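Transcription factor tau subunit sfc1 (Schizosaccharomyces pombe, PDB 4BJI) helps TFIIIC, as a subunit of its tauA domain, bind boxA promoter DNA of tRNA and similar genes, and is represented here by its DNA-binding domain. Local coordinates at residues 103-115 with 135-147. Numbering follows the deposited sequence.
Sequences NAAAYQALFFKLK and PTNRVYQVCDIVD
Arg-138 bends at its second torsion (chi2 -72°), carrying its side chain along the backbone of Phe-112 to Leu-114 and turning NE to Leu-114 O in a weak 3.4 Å bond. At the guanidinium's edge, NH1 reaches the carbonyls of Pro-135 and Asn-137, standing above both carbonyl planes. Shortened to an alanine, this residue would lose the donors for these three oxygens and would probably leave the 112-115 end less firmly tied to the loop before strand 139-141. Ala-109, Phe-111, Val-139 and Gln-141 share one face, Leu-110 and Tyr-140 the other. Phe-111, with CG opposite the backbone N (chi1 166°), presents its ring edge to Val-139, CD1 lying 3.6 Å from CG2. Phe-112 crosses Tyr-140 at about a right angle, and Leu-110 CD1 touches Val-142 CG2. The extended Gln-141 sends NE2 to Tyr-107 O (2.9 Å, 170°), while its OE1 takes bonds from Arg-51 and Thr-55. Cys-143 SG edges the Tyr-107 ring. Leu-110 N to Tyr-140 O (2.8 Å) and Tyr-140 N to Leu-110 O (2.9 Å) make the antiparallel hydrogen-bonded pair. The result is a two-stranded antiparallel ribbon between helix 172-189, meeting Leu-110, Phe-112 and Leu-114, and the four-stranded sheet, meeting Val-139, Ala-109 and Gln-141.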
loop_
_atom_site.group_PDB
_atom_site.type_symbol
_atom_site.label_atom_id
_atom_site.label_comp_id
_atom_site.label_asym_id
_atom_site.label_seq_id
_atom_site.Cartn_x
_atom_site.Cartn_y
_atom_site.Cartn_z
ATOM N N ASN A 103 13.042 -2.506 6.485
ATOM C CA ASN A 103 12.283 -1.282 6.775
ATOM C C ASN A 103 11.053 -1.160 5.889
ATOM O O ASN A 103 10.098 -0.438 6.246
ATOM C CB ASN A 103 13.129 -0.014 6.611
ATOM C CG ASN A 103 14.200 0.100 7.649
ATOM O OD1 ASN A 103 14.042 -0.355 8.783
ATOM N ND2 ASN A 103 15.320 0.697 7.262
ATOM N N ALA A 104 11.046 -1.845 4.736
ATOM C CA ALA A 104 9.903 -1.813 3.845
ATOM C C ALA A 104 8.681 -2.559 4.373
ATOM O O ALA A 104 7.609 -2.475 3.768
ATOM C CB ALA A 104 10.289 -2.334 2.485
ATOM N N ALA A 105 8.800 -3.250 5.512
ATOM C CA ALA A 105 7.626 -3.767 6.182
ATOM C C ALA A 105 6.589 -2.667 6.401
ATOM O O ALA A 105 5.385 -2.939 6.352
ATOM C CB ALA A 105 8.030 -4.369 7.541
ATOM N N ALA A 106 7.033 -1.440 6.599
ATOM C CA ALA A 106 6.120 -0.328 6.827
ATOM C C ALA A 106 5.286 0.060 5.587
ATOM O O ALA A 106 4.301 0.780 5.687
ATOM C CB ALA A 106 6.916 0.880 7.278
ATOM N N TYR A 107 5.701 -0.406 4.403
ATOM C CA TYR A 107 5.083 -0.012 3.150
ATOM C C TYR A 107 4.268 -1.138 2.527
ATOM O O TYR A 107 3.671 -0.953 1.464
ATOM C CB TYR A 107 6.133 0.471 2.138
ATOM C CG TYR A 107 7.026 1.544 2.693
ATOM C CD1 TYR A 107 6.482 2.625 3.352
ATOM C CD2 TYR A 107 8.399 1.417 2.628
ATOM C CE1 TYR A 107 7.307 3.607 3.905
ATOM C CE2 TYR A 107 9.222 2.378 3.163
ATOM C CZ TYR A 107 8.665 3.440 3.799
ATOM O OH TYR A 107 9.550 4.390 4.325
ATOM N N GLN A 108 4.217 -2.300 3.179
ATOM C CA GLN A 108 3.417 -3.408 2.654
ATOM C C GLN A 108 1.958 -3.010 2.514
ATOM O O GLN A 108 1.444 -2.204 3.300
ATOM C CB GLN A 108 3.528 -4.651 3.534
ATOM C CG GLN A 108 4.898 -5.269 3.446
ATOM C CD GLN A 108 5.093 -6.580 4.166
ATOM O OE1 GLN A 108 6.210 -6.830 4.661
ATOM N NE2 GLN A 108 4.074 -7.423 4.231
ATOM N N ALA A 109 1.310 -3.565 1.487
ATOM C CA ALA A 109 -0.081 -3.323 1.146
ATOM C C ALA A 109 -0.953 -4.507 1.447
ATOM O O ALA A 109 -0.578 -5.651 1.168
ATOM C CB ALA A 109 -0.176 -3.011 -0.349
ATOM N N LEU A 110 -2.093 -4.233 2.085
ATOM C CA LEU A 110 -3.103 -5.263 2.326
ATOM C C LEU A 110 -4.334 -4.925 1.509
ATOM O O LEU A 110 -4.870 -3.813 1.626
ATOM C CB LEU A 110 -3.439 -5.371 3.807
ATOM C CG LEU A 110 -2.316 -5.882 4.709
ATOM C CD1 LEU A 110 -1.653 -4.744 5.362
ATOM C CD2 LEU A 110 -2.909 -6.798 5.728
ATOM N N PHE A 111 -4.745 -5.860 0.649
ATOM C CA PHE A 111 -5.885 -5.692 -0.244
ATOM C C PHE A 111 -7.064 -6.451 0.344
ATOM O O PHE A 111 -6.905 -7.576 0.878
ATOM C CB PHE A 111 -5.591 -6.257 -1.652
ATOM C CG PHE A 111 -6.818 -6.420 -2.517
ATOM C CD1 PHE A 111 -7.433 -5.326 -3.096
ATOM C CD2 PHE A 111 -7.334 -7.677 -2.761
ATOM C CE1 PHE A 111 -8.555 -5.487 -3.905
ATOM C CE2 PHE A 111 -8.452 -7.847 -3.560
ATOM C CZ PHE A 111 -9.062 -6.751 -4.126
ATOM N N PHE A 112 -8.245 -5.859 0.236
ATOM C CA PHE A 112 -9.451 -6.473 0.748
ATOM C C PHE A 112 -10.474 -6.590 -0.353
ATOM O O PHE A 112 -10.757 -5.619 -1.050
ATOM C CB PHE A 112 -9.994 -5.668 1.921
ATOM C CG PHE A 112 -9.037 -5.609 3.058
ATOM C CD1 PHE A 112 -8.067 -4.630 3.116
ATOM C CD2 PHE A 112 -9.046 -6.598 4.017
ATOM C CE1 PHE A 112 -7.134 -4.636 4.130
ATOM C CE2 PHE A 112 -8.108 -6.600 5.034
ATOM C CZ PHE A 112 -7.182 -5.616 5.085
ATOM N N LYS A 113 -10.995 -7.797 -0.513
ATOM C CA LYS A 113 -11.967 -8.045 -1.562
ATOM C C LYS A 113 -13.348 -7.929 -0.966
ATOM O O LYS A 113 -13.963 -8.929 -0.606
ATOM C CB LYS A 113 -11.776 -9.428 -2.172
ATOM C CG LYS A 113 -12.735 -9.686 -3.323
ATOM C CD LYS A 113 -12.530 -11.058 -3.940
ATOM C CE LYS A 113 -13.559 -11.331 -5.029
ATOM N NZ LYS A 113 -13.346 -12.656 -5.675
ATOM N N LEU A 114 -13.831 -6.702 -0.852
ATOM C CA LEU A 114 -15.139 -6.455 -0.275
ATOM C C LEU A 114 -15.935 -5.550 -1.196
ATOM O O LEU A 114 -15.385 -4.916 -2.095
ATOM C CB LEU A 114 -15.024 -5.819 1.112
ATOM C CG LEU A 114 -14.373 -6.636 2.237
ATOM C CD1 LEU A 114 -14.299 -5.801 3.501
ATOM C CD2 LEU A 114 -15.110 -7.939 2.523
ATOM N N LYS A 115 -17.236 -5.480 -0.945
ATOM C CA LYS A 115 -18.158 -4.795 -1.833
ATOM C C LYS A 115 -18.232 -3.305 -1.505
ATOM O O LYS A 115 -19.283 -2.797 -1.117
ATOM C CB LYS A 115 -19.542 -5.451 -1.733
ATOM C CG LYS A 115 -19.601 -6.847 -2.362
ATOM C CD LYS A 115 -21.035 -7.383 -2.463
ATOM C CE LYS A 115 -21.355 -8.398 -1.363
ATOM N NZ LYS A 115 -22.787 -8.354 -0.937
ATOM N N PRO A 135 -15.653 3.753 3.801
ATOM C CA PRO A 135 -14.407 3.892 3.063
ATOM C C PRO A 135 -14.539 3.303 1.663
ATOM O O PRO A 135 -15.173 2.271 1.494
ATOM C CB PRO A 135 -13.407 3.107 3.924
ATOM C CG PRO A 135 -14.210 2.080 4.600
ATOM C CD PRO A 135 -15.544 2.784 4.896
ATOM N N THR A 136 -13.947 3.960 0.682
ATOM C CA THR A 136 -13.950 3.461 -0.682
ATOM C C THR A 136 -12.632 2.764 -1.049
ATOM O O THR A 136 -12.566 2.024 -2.022
ATOM C CB THR A 136 -14.152 4.607 -1.679
ATOM O OG1 THR A 136 -13.024 5.496 -1.629
ATOM C CG2 THR A 136 -15.435 5.382 -1.373
ATOM N N ASN A 137 -11.591 2.962 -0.252
ATOM C CA ASN A 137 -10.303 2.356 -0.526
ATOM C C ASN A 137 -10.305 0.886 -0.161
ATOM O O ASN A 137 -10.904 0.496 0.850
ATOM C CB ASN A 137 -9.266 3.076 0.325
ATOM C CG ASN A 137 -7.874 2.705 -0.031
ATOM O OD1 ASN A 137 -7.561 2.450 -1.216
ATOM N ND2 ASN A 137 -7.013 2.646 0.983
ATOM N N ARG A 138 -9.625 0.069 -0.967
ATOM C CA ARG A 138 -9.544 -1.351 -0.633
ATOM C C ARG A 138 -8.120 -1.852 -0.505
ATOM O O ARG A 138 -7.918 -3.029 -0.267
ATOM C CB ARG A 138 -10.295 -2.206 -1.650
ATOM C CG ARG A 138 -11.825 -1.958 -1.641
ATOM C CD ARG A 138 -12.509 -2.549 -0.378
ATOM N NE ARG A 138 -13.962 -2.337 -0.398
ATOM C CZ ARG A 138 -14.570 -1.271 0.115
ATOM N NH1 ARG A 138 -13.859 -0.313 0.702
ATOM N NH2 ARG A 138 -15.890 -1.157 0.034
ATOM N N VAL A 139 -7.135 -0.976 -0.678
ATOM C CA VAL A 139 -5.731 -1.362 -0.494
ATOM C C VAL A 139 -5.102 -0.378 0.488
ATOM O O VAL A 139 -5.092 0.816 0.235
ATOM C CB VAL A 139 -4.905 -1.360 -1.796
ATOM C CG1 VAL A 139 -3.492 -1.832 -1.528
ATOM C CG2 VAL A 139 -5.561 -2.227 -2.853
ATOM N N TYR A 140 -4.643 -0.884 1.632
ATOM C CA TYR A 140 -4.076 -0.052 2.698
ATOM C C TYR A 140 -2.632 -0.422 2.915
ATOM O O TYR A 140 -2.302 -1.601 3.063
ATOM C CB TYR A 140 -4.846 -0.238 4.002
ATOM C CG TYR A 140 -6.256 0.285 3.925
ATOM C CD1 TYR A 140 -7.289 -0.529 3.506
ATOM C CD2 TYR A 140 -6.536 1.585 4.254
ATOM C CE1 TYR A 140 -8.581 -0.051 3.426
ATOM C CE2 TYR A 140 -7.827 2.066 4.179
ATOM C CZ TYR A 140 -8.830 1.242 3.777
ATOM O OH TYR A 140 -10.140 1.761 3.702
ATOM N N GLN A 141 -1.788 0.585 3.017
ATOM C CA GLN A 141 -0.402 0.364 3.388
ATOM C C GLN A 141 -0.214 0.428 4.904
ATOM O O GLN A 141 -0.883 1.203 5.588
ATOM C CB GLN A 141 0.515 1.359 2.723
ATOM C CG GLN A 141 0.667 1.074 1.225
ATOM C CD GLN A 141 1.637 2.042 0.603
ATOM O OE1 GLN A 141 1.221 3.112 0.132
ATOM N NE2 GLN A 141 2.907 1.729 0.611
ATOM N N VAL A 142 0.707 -0.376 5.423
ATOM C CA VAL A 142 0.899 -0.462 6.868
ATOM C C VAL A 142 1.138 0.887 7.546
ATOM O O VAL A 142 0.559 1.166 8.601
ATOM C CB VAL A 142 2.041 -1.431 7.164
ATOM C CG1 VAL A 142 2.527 -1.302 8.629
ATOM C CG2 VAL A 142 1.609 -2.869 6.810
ATOM N N CYS A 143 1.976 1.713 6.958
ATOM C CA CYS A 143 2.303 3.014 7.529
ATOM C C CYS A 143 1.105 3.942 7.641
ATOM O O CYS A 143 1.185 4.953 8.366
ATOM C CB CYS A 143 3.427 3.667 6.728
ATOM S SG CYS A 143 3.070 3.896 4.953
ATOM N N ASP A 144 0.027 3.629 6.919
ATOM C CA ASP A 144 -1.183 4.441 6.925
ATOM C C ASP A 144 -2.257 3.844 7.857
ATOM O O ASP A 144 -3.374 4.375 7.898
ATOM C CB ASP A 144 -1.731 4.589 5.520
ATOM C CG ASP A 144 -0.751 5.243 4.563
ATOM O OD1 ASP A 144 0.031 6.098 5.012
ATOM O OD2 ASP A 144 -0.809 4.896 3.368
ATOM N N ILE A 145 -1.906 2.809 8.615
ATOM C CA ILE A 145 -2.828 2.226 9.590
ATOM C C ILE A 145 -2.624 2.950 10.918
ATOM O O ILE A 145 -1.606 2.760 11.615
ATOM C CB ILE A 145 -2.597 0.721 9.756
ATOM C CG1 ILE A 145 -2.797 0.008 8.439
ATOM C CG2 ILE A 145 -3.548 0.196 10.854
ATOM C CD1 ILE A 145 -2.422 -1.432 8.530
ATOM N N VAL A 146 -3.577 3.807 11.272
ATOM C CA VAL A 146 -3.452 4.575 12.513
ATOM C C VAL A 146 -4.329 4.004 13.628
ATOM O O VAL A 146 -4.198 4.371 14.819
ATOM C CB VAL A 146 -3.801 6.080 12.329
ATOM C CG1 VAL A 146 -2.852 6.706 11.295
ATOM C CG2 VAL A 146 -5.261 6.295 11.958
ATOM N N ASP A 147 -5.244 3.103 13.282
ATOM C CA ASP A 147 -6.134 2.467 14.265
ATOM C C ASP A 147 -5.297 1.976 15.443
ATOM O O ASP A 147 -4.392 1.159 15.240
ATOM C CB ASP A 147 -6.837 1.298 13.600
ATOM C CG ASP A 147 -7.833 0.583 14.491
ATOM O OD1 ASP A 147 -7.595 0.521 15.710
ATOM O OD2 ASP A 147 -8.824 0.059 13.967
#